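Local coordinates for cytosine-specific methyltransferase (Escherichia coli O157:H7 EDL933, PDB 3G7U), which probably transfers a methyl group from S-adenosyl-L-methionine to carbon 5 of cytosine in DNA, as a C5-methyltransferase encoded within a prophage, at residues A[5-8]-A[14-17]; A[19-24]-A[329-334]; A[191-196]-A[325-330]. All coordinates share one frame; numbering follows the deposited sequence.

Contact 1 (A[5-8]-A[14-17])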
loop_
_atom_site.group_PDB
_atom_site.type_symbol
_atom_site.label_atom_id
_atom_site.label_comp_id
_atom_site.label_asym_id
_atom_site.label_seq_id
_atom_site.Cartn_x
_atom_site.Cartn_y
_atom_site.Cartn_z
ATOM N N VAL A 5 -11.625 -0.014 -11.896
ATOM C CA VAL A 5 -11.811 -0.265 -10.481
ATOM C C VAL A 5 -12.097 1.022 -9.710
ATOM O O VAL A 5 -11.737 2.123 -10.124
ATOM C CB VAL A 5 -10.573 -1.017 -9.831
ATOM C CG1 VAL A 5 -10.281 -2.323 -10.590
ATOM C CG2 VAL A 5 -9.324 -0.173 -9.782
ATOM N N ILE A 6 -12.778 0.836 -8.595
ATOM C CA ILE A 6 -12.932 1.828 -7.547
ATOM C C ILE A 6 -12.169 1.309 -6.322
ATOM O O ILE A 6 -12.326 0.143 -5.983
ATOM C CB ILE A 6 -14.394 1.895 -7.101
ATOM C CG1 ILE A 6 -15.287 2.327 -8.250
ATOM C CG2 ILE A 6 -14.572 2.864 -5.932
ATOM C CD1 ILE A 6 -16.728 2.440 -7.826
ATOM N N ASP A 7 -11.401 2.162 -5.663
ATOM C CA ASP A 7 -10.683 1.767 -4.416
ATOM C C ASP A 7 -11.317 2.424 -3.172
ATOM O O ASP A 7 -11.268 3.656 -3.019
ATOM C CB ASP A 7 -9.205 2.172 -4.637
ATOM C CG ASP A 7 -8.223 1.658 -3.534
ATOM O OD1 ASP A 7 -8.651 1.057 -2.513
ATOM O OD2 ASP A 7 -6.990 1.892 -3.743
ATOM N N LEU A 8 -12.002 1.616 -2.349
ATOM C CA LEU A 8 -12.628 2.052 -1.137
ATOM C C LEU A 8 -11.646 1.981 0.027
ATOM O O LEU A 8 -10.955 0.992 0.156
ATOM C CB LEU A 8 -13.834 1.169 -0.847
ATOM C CG LEU A 8 -14.900 1.142 -1.967
ATOM C CD1 LEU A 8 -16.089 0.240 -1.517
ATOM C CD2 LEU A 8 -15.426 2.561 -2.288
ATOM N N GLY A 14 -1.455 2.681 -2.031
ATOM C CA GLY A 14 -0.660 1.446 -2.201
ATOM C C GLY A 14 -1.400 0.402 -3.072
ATOM O O GLY A 14 -0.837 -0.116 -4.030
ATOM N N LEU A 15 -2.652 0.097 -2.726
ATOM C CA LEU A 15 -3.417 -0.909 -3.469
ATOM C C LEU A 15 -3.786 -0.347 -4.836
ATOM O O LEU A 15 -3.793 -1.077 -5.813
ATOM C CB LEU A 15 -4.683 -1.266 -2.674
ATOM C CG LEU A 15 -5.482 -2.446 -3.172
ATOM C CD1 LEU A 15 -4.665 -3.760 -2.879
ATOM C CD2 LEU A 15 -6.804 -2.480 -2.400
ATOM N N SER A 16 -4.057 0.960 -4.899
ATOM C CA SER A 16 -4.332 1.650 -6.177
ATOM C C SER A 16 -3.172 1.522 -7.150
ATOM O O SER A 16 -3.357 1.271 -8.364
ATOM C CB SER A 16 -4.578 3.141 -5.972
ATOM O OG SER A 16 -5.880 3.369 -5.473
ATOM N N LEU A 17 -1.961 1.699 -6.640
ATOM C CA LEU A 17 -0.764 1.629 -7.526
ATOM C C LEU A 17 -0.599 0.190 -8.014
ATOM O O LEU A 17 -0.257 -0.051 -9.170
ATOM C CB LEU A 17 0.492 2.081 -6.778
ATOM C CG LEU A 17 1.796 1.955 -7.584
ATOM C CD1 LEU A 17 1.652 2.672 -8.965
ATOM C CD2 LEU A 17 2.974 2.509 -6.765
HETATM O O HOH W 1 -4.909 2.127 -2.240
#
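D7 and S16 meet inside the first beta-alpha-beta unit of the class I methyltransferase fold, built from strand 4-8, helix 14-22 and strand 25-30. The evidence is topological: strand 4-8 lies inside a seven-stranded sheet ordered 3-2-1-4-5-7-6, between its parallel neighbours 25-30 and 74-77. The turn joining strand to helix is rich in glycine, as in the first conserved motif of C5-methyltransferases, which in relatives contributes to the S-adenosylmethionine site.

The CA atoms of D7 and S16 are 6.6 Å apart, and the link is made by one carboxylate oxygen. With CG anti to the backbone N (chi1 -171°), D7 extends its carboxylate toward the first turn of the helix. S16 OG donates to D7 OD2 over a short 2.5 Å, meeting the anti lone pair of OD2, the one turned away from OD1. The same S16 hydroxyl is hydrogen-bonded to H40 NE2, which ties the carboxylate to helix 34-43 through a second shell.

A single water supplies the other grip on OD2: it donates to D7 OD2 at 2.6 Å and accepts from S16 N at 3.0 Å. The water thus takes the S16 amide and passes the link on to the carboxylate, and the helix N-terminus may help to stabilise the acid's negative charge. The whole contact buries only 116 Å², and its apolar share is small. The L15 side chain, which also packs on I76 and L360, runs at a slant to D7, its methyl CD2 4.0 Å from D7 OD1.

Contact 2 (A[19-24]-A[329-334])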
loop_
_atom_site.group_PDB
_atom_site.type_symbol
_atom_site.label_atom_id
_atom_site.label_comp_id
_atom_site.label_asym_id
_atom_site.label_seq_id
_atom_site.Cartn_x
_atom_site.Cartn_y
_atom_site.Cartn_z
ATOM N N ALA A 19 -3.082 -1.864 -8.498
ATOM C CA ALA A 19 -4.114 -2.061 -9.511
ATOM C C ALA A 19 -3.681 -1.462 -10.831
ATOM O O ALA A 19 -3.809 -2.104 -11.895
ATOM C CB ALA A 19 -5.449 -1.433 -9.043
ATOM N N ALA A 20 -3.166 -0.242 -10.786
ATOM C CA ALA A 20 -2.818 0.503 -11.997
ATOM C C ALA A 20 -1.668 -0.184 -12.745
ATOM O O ALA A 20 -1.677 -0.294 -13.983
ATOM C CB ALA A 20 -2.449 1.974 -11.646
ATOM N N ARG A 21 -0.690 -0.666 -11.992
ATOM C CA ARG A 21 0.450 -1.371 -12.612
ATOM C C ARG A 21 0.004 -2.738 -13.229
ATOM O O ARG A 21 0.520 -3.159 -14.271
ATOM C CB ARG A 21 1.593 -1.555 -11.614
ATOM C CG ARG A 21 2.415 -0.306 -11.364
ATOM C CD ARG A 21 3.577 -0.626 -10.442
ATOM N NE ARG A 21 4.667 0.310 -10.620
ATOM C CZ ARG A 21 5.692 0.457 -9.785
ATOM N NH1 ARG A 21 5.742 -0.267 -8.676
ATOM N NH2 ARG A 21 6.664 1.329 -10.072
ATOM N N ALA A 22 -0.993 -3.371 -12.626
ATOM C CA ALA A 22 -1.564 -4.620 -13.104
ATOM C C ALA A 22 -2.424 -4.431 -14.343
ATOM O O ALA A 22 -2.796 -5.418 -14.959
ATOM C CB ALA A 22 -2.403 -5.301 -12.004
ATOM N N GLY A 23 -2.744 -3.188 -14.700
ATOM C CA GLY A 23 -3.492 -2.906 -15.934
ATOM C C GLY A 23 -4.894 -2.333 -15.763
ATOM O O GLY A 23 -5.512 -1.942 -16.750
ATOM N N PHE A 24 -5.378 -2.234 -14.519
ATOM C CA PHE A 24 -6.669 -1.637 -14.242
ATOM C C PHE A 24 -6.624 -0.122 -14.301
ATOM O O PHE A 24 -5.573 0.507 -14.102
ATOM C CB PHE A 24 -7.172 -2.088 -12.873
ATOM C CG PHE A 24 -7.440 -3.543 -12.764
ATOM C CD1 PHE A 24 -8.615 -4.106 -13.280
ATOM C CD2 PHE A 24 -6.543 -4.375 -12.102
ATOM C CE1 PHE A 24 -8.872 -5.486 -13.154
ATOM C CE2 PHE A 24 -6.800 -5.720 -11.963
ATOM C CZ PHE A 24 -7.966 -6.292 -12.489
ATOM N N GLY A 329 7.940 -0.963 -0.486
ATOM C CA GLY A 329 7.713 -1.275 -1.873
ATOM C C GLY A 329 7.124 -0.154 -2.711
ATOM O O GLY A 329 6.626 -0.401 -3.808
ATOM N N PHE A 330 7.204 1.090 -2.240
ATOM C CA PHE A 330 6.763 2.213 -3.053
ATOM C C PHE A 330 7.891 2.677 -3.974
ATOM O O PHE A 330 9.066 2.638 -3.613
ATOM C CB PHE A 330 6.321 3.402 -2.156
ATOM C CG PHE A 330 4.911 3.295 -1.630
ATOM C CD1 PHE A 330 3.833 3.812 -2.362
ATOM C CD2 PHE A 330 4.694 2.755 -0.376
ATOM C CE1 PHE A 330 2.540 3.728 -1.849
ATOM C CE2 PHE A 330 3.418 2.655 0.144
ATOM C CZ PHE A 330 2.354 3.161 -0.595
ATOM N N PRO A 331 7.552 3.133 -5.183
ATOM C CA PRO A 331 8.615 3.641 -6.044
ATOM C C PRO A 331 9.108 5.015 -5.605
ATOM O O PRO A 331 8.381 5.763 -4.937
ATOM C CB PRO A 331 7.926 3.788 -7.393
ATOM C CG PRO A 331 6.466 3.897 -7.105
ATOM C CD PRO A 331 6.213 3.232 -5.805
ATOM N N ASP A 332 10.330 5.368 -5.988
ATOM C CA ASP A 332 10.882 6.680 -5.640
ATOM C C ASP A 332 10.129 7.870 -6.170
ATOM O O ASP A 332 10.255 8.947 -5.604
ATOM C CB ASP A 332 12.338 6.808 -6.114
ATOM C CG ASP A 332 13.310 6.171 -5.180
ATOM O OD1 ASP A 332 12.920 5.727 -4.082
ATOM O OD2 ASP A 332 14.519 6.140 -5.527
ATOM N N TRP A 333 9.347 7.683 -7.239
ATOM C CA TRP A 333 8.556 8.779 -7.827
ATOM C C TRP A 333 7.201 9.027 -7.135
ATOM O O TRP A 333 6.531 9.998 -7.433
ATOM C CB TRP A 333 8.374 8.570 -9.354
ATOM C CG TRP A 333 7.828 7.217 -9.764
ATOM C CD1 TRP A 333 8.548 6.150 -10.193
ATOM C CD2 TRP A 333 6.430 6.796 -9.798
ATOM N NE1 TRP A 333 7.710 5.100 -10.523
ATOM C CE2 TRP A 333 6.409 5.469 -10.293
ATOM C CE3 TRP A 333 5.211 7.428 -9.487
ATOM C CZ2 TRP A 333 5.219 4.735 -10.452
ATOM C CZ3 TRP A 333 4.028 6.714 -9.645
ATOM C CH2 TRP A 333 4.035 5.376 -10.121
ATOM N N PHE A 334 6.845 8.160 -6.185
ATOM C CA PHE A 334 5.605 8.324 -5.424
ATOM C C PHE A 334 5.843 9.429 -4.393
ATOM O O PHE A 334 6.844 9.430 -3.684
ATOM C CB PHE A 334 5.215 6.992 -4.769
ATOM C CG PHE A 334 3.776 6.926 -4.355
ATOM C CD1 PHE A 334 2.818 6.366 -5.223
ATOM C CD2 PHE A 334 3.371 7.456 -3.141
ATOM C CE1 PHE A 334 1.460 6.330 -4.869
ATOM C CE2 PHE A 334 1.997 7.407 -2.762
ATOM C CZ PHE A 334 1.069 6.843 -3.643
HETATM O O HOH W 2 7.511 -0.054 -6.514
#
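R21 reaches P331 and W333 from the last turn of helix 14-22 with little more than the end of its guanidinium, across backbones whose closest CA atoms, those of R21 and P331, are 11.6 Å apart. Extended from CG to NE (chi2 -176°), the R21 chain carries NH2 to both residues: R21 NH2 is 3.7 Å from W333 CZ2 and 3.8 Å from P331 CB. Guanidinium and indole planes stand 80° apart, which rules out a parallel stack. The close packing is within 329-334 itself, where P331 CG sits 3.5 Å above one face of the W333 ring, offset toward its rim, in a type I beta turn from P331 to F334.

Elsewhere the guanidinium is bridged by solvent. One water, lying in the guanidinium plane at its edge, accepts from R21 NH1 at 2.8 Å and donates to G329 O at 2.9 Å; no direct hydrogen bond joins the segments. The stronger hold on R21 comes from carbonyls outside them, Q233 O for NE, with K229 O and G232 O for NH2. G232 O also receives W333 NE1.

The contact thus lies between helix 14-22 and the end of helix 225-231, which supplies K229 O, with G232 and Q233 just beyond it, while helix 353-367 borders the R21 side through E357.

Contact 3 (A[191-196]-A[325-330])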
loop_
_atom_site.group_PDB
_atom_site.type_symbol
_atom_site.label_atom_id
_atom_site.label_comp_id
_atom_site.label_asym_id
_atom_site.label_seq_id
_atom_site.Cartn_x
_atom_site.Cartn_y
_atom_site.Cartn_z
ATOM N N VAL A 191 14.574 -8.991 -1.818
ATOM C CA VAL A 191 15.185 -7.668 -1.738
ATOM C C VAL A 191 15.388 -7.418 -0.269
ATOM O O VAL A 191 14.421 -7.275 0.457
ATOM C CB VAL A 191 14.261 -6.559 -2.324
ATOM C CG1 VAL A 191 14.992 -5.232 -2.353
ATOM C CG2 VAL A 191 13.869 -6.912 -3.732
ATOM N N THR A 192 16.638 -7.398 0.177
ATOM C CA THR A 192 16.975 -7.122 1.559
ATOM C C THR A 192 17.039 -5.610 1.771
ATOM O O THR A 192 17.013 -4.836 0.796
ATOM C CB THR A 192 18.367 -7.699 1.903
ATOM O OG1 THR A 192 19.313 -7.171 0.970
ATOM C CG2 THR A 192 18.351 -9.230 1.763
ATOM N N VAL A 193 17.138 -5.227 3.040
ATOM C CA VAL A 193 17.317 -3.819 3.461
ATOM C C VAL A 193 18.445 -3.150 2.670
ATOM O O VAL A 193 18.272 -2.084 2.080
ATOM C CB VAL A 193 17.582 -3.744 4.995
ATOM C CG1 VAL A 193 17.972 -2.308 5.448
ATOM C CG2 VAL A 193 16.381 -4.256 5.754
ATOM N N LYS A 194 19.601 -3.806 2.604
ATOM C CA LYS A 194 20.763 -3.240 1.951
ATOM C C LYS A 194 20.489 -2.938 0.500
ATOM O O LYS A 194 20.913 -1.910 -0.013
ATOM C CB LYS A 194 21.969 -4.192 2.130
ATOM C CG LYS A 194 23.167 -3.995 1.209
ATOM C CD LYS A 194 24.285 -5.004 1.590
ATOM C CE LYS A 194 25.696 -4.509 1.224
ATOM N NZ LYS A 194 26.784 -5.300 1.937
ATOM N N ASP A 195 19.770 -3.827 -0.183
ATOM C CA ASP A 195 19.451 -3.589 -1.599
ATOM C C ASP A 195 18.445 -2.455 -1.754
ATOM O O ASP A 195 18.523 -1.677 -2.706
ATOM C CB ASP A 195 18.813 -4.827 -2.245
ATOM C CG ASP A 195 19.705 -6.069 -2.188
ATOM O OD1 ASP A 195 20.941 -5.940 -2.324
ATOM O OD2 ASP A 195 19.143 -7.179 -2.016
ATOM N N ALA A 196 17.487 -2.378 -0.832
ATOM C CA ALA A 196 16.378 -1.401 -1.024
ATOM C C ALA A 196 16.890 0.010 -0.794
ATOM O O ALA A 196 16.469 0.932 -1.473
ATOM C CB ALA A 196 15.233 -1.694 -0.054
ATOM N N ALA A 325 9.489 4.246 2.703
ATOM C CA ALA A 325 8.733 4.064 1.432
ATOM C C ALA A 325 9.387 2.984 0.615
ATOM O O ALA A 325 8.704 2.109 0.061
ATOM C CB ALA A 325 8.692 5.346 0.627
ATOM N N ARG A 326 10.734 3.027 0.519
ATOM C CA ARG A 326 11.405 1.999 -0.247
ATOM C C ARG A 326 11.203 0.631 0.385
ATOM O O ARG A 326 10.947 -0.368 -0.304
ATOM C CB ARG A 326 12.895 2.307 -0.337
ATOM C CG ARG A 326 13.222 3.481 -1.213
ATOM C CD ARG A 326 14.592 3.259 -1.794
ATOM N NE ARG A 326 15.019 4.253 -2.806
ATOM C CZ ARG A 326 16.272 4.341 -3.233
ATOM N NH1 ARG A 326 16.637 5.260 -4.124
ATOM N NH2 ARG A 326 17.173 3.498 -2.732
ATOM N N LEU A 327 11.324 0.563 1.692
ATOM C CA LEU A 327 11.197 -0.714 2.342
ATOM C C LEU A 327 9.773 -1.281 2.221
ATOM O O LEU A 327 9.575 -2.484 2.293
ATOM C CB LEU A 327 11.603 -0.562 3.809
ATOM C CG LEU A 327 13.091 -0.200 3.952
ATOM C CD1 LEU A 327 13.343 0.208 5.413
ATOM C CD2 LEU A 327 13.974 -1.452 3.605
ATOM N N GLN A 328 8.787 -0.413 2.018
ATOM C CA GLN A 328 7.397 -0.862 1.901
ATOM C C GLN A 328 7.049 -1.246 0.463
ATOM O O GLN A 328 6.029 -1.877 0.237
ATOM C CB GLN A 328 6.472 0.247 2.455
ATOM C CG GLN A 328 5.000 -0.004 2.477
ATOM C CD GLN A 328 4.591 -1.080 3.450
ATOM O OE1 GLN A 328 5.347 -1.469 4.348
ATOM N NE2 GLN A 328 3.373 -1.580 3.271
ATOM N N GLY A 329 7.940 -0.963 -0.486
ATOM C CA GLY A 329 7.713 -1.275 -1.873
ATOM C C GLY A 329 7.124 -0.154 -2.711
ATOM O O GLY A 329 6.626 -0.401 -3.808
ATOM N N PHE A 330 7.204 1.090 -2.240
ATOM C CA PHE A 330 6.763 2.213 -3.053
ATOM C C PHE A 330 7.891 2.677 -3.974
ATOM O O PHE A 330 9.066 2.638 -3.613
ATOM C CB PHE A 330 6.321 3.402 -2.156
ATOM C CG PHE A 330 4.911 3.295 -1.630
ATOM C CD1 PHE A 330 3.833 3.812 -2.362
ATOM C CD2 PHE A 330 4.694 2.755 -0.376
ATOM C CE1 PHE A 330 2.540 3.728 -1.849
ATOM C CE2 PHE A 330 3.418 2.655 0.144
ATOM C CZ PHE A 330 2.354 3.161 -0.595
#
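With its CG anti to the carbonyl carbon (chi1 -71°) and the chain extended from CG to NE, R326 runs out from helix 321-328 alongside the C-terminal end of the short helix 193-196 and brings its guanidinium to A196 O. L327 starts in the same way, and with chi2 near anti (169°) its CD2 methyl reaches the other helix. The CA atoms of A196 and R326 lie 6.1 Å apart.

R326 NH2 donates to A196 O at 2.9 Å with an N-H...O angle of 152°, moderately bent. The oxygen is met at the guanidinium edge, somewhat out of its plane. The aliphatic part takes part too, for R326 CD lies 3.0 Å from A196 O, and the carbonyl is approached by methylene and amino group together.

Beside this polar link, L327 CD2 makes the apolar contact: it touches A196 CB at 3.9 Å, V193 CA at 4.1 Å and V193 CG2 at 4.3 Å, and thereby lies against one side of the short helix. F226, from helix 225-231, also covers A196.

Both helices carry end signals near the contact. T192 is at the N-cap of 193-196, and its amide makes a weak bond to D195 OD2. G329, with positive phi, closes 321-328 in a Schellman motif, in which F330 N bonds to A325 O.

The guanidinium is shared: NH2 also bonds Y198 O, and NH1 pairs with D332. Its charge therefore has a carboxylate counterion, and the bonds to A196 O and Y198 O give two carbonyls a partner, the first belonging to a buried residue at a helix end, where negative potential is expected.

Contacts 1 and 2 share helix 14-22 and have centres about 10 Å apart; L17 CD2 packs on P331 CD at 3.5 Å, joining the first beta-alpha-beta unit to the loop 329-334. Contacts 2 and 3, with centres about 15 Å apart, share G329 and F330 and are tied by a salt bridge, R326 NH1 to D332 OD2 at 2.7 Å. Contact 1 is about 21 Å from contact 3, centre to centre, yet G14 CA still meets F330 CZ at 3.8 Å. Segment 329-334 thus meets helix 14-22 and, through D332, holds R326, which in turn bonds A196 O. All three lie away from C81, the predicted catalytic cysteine.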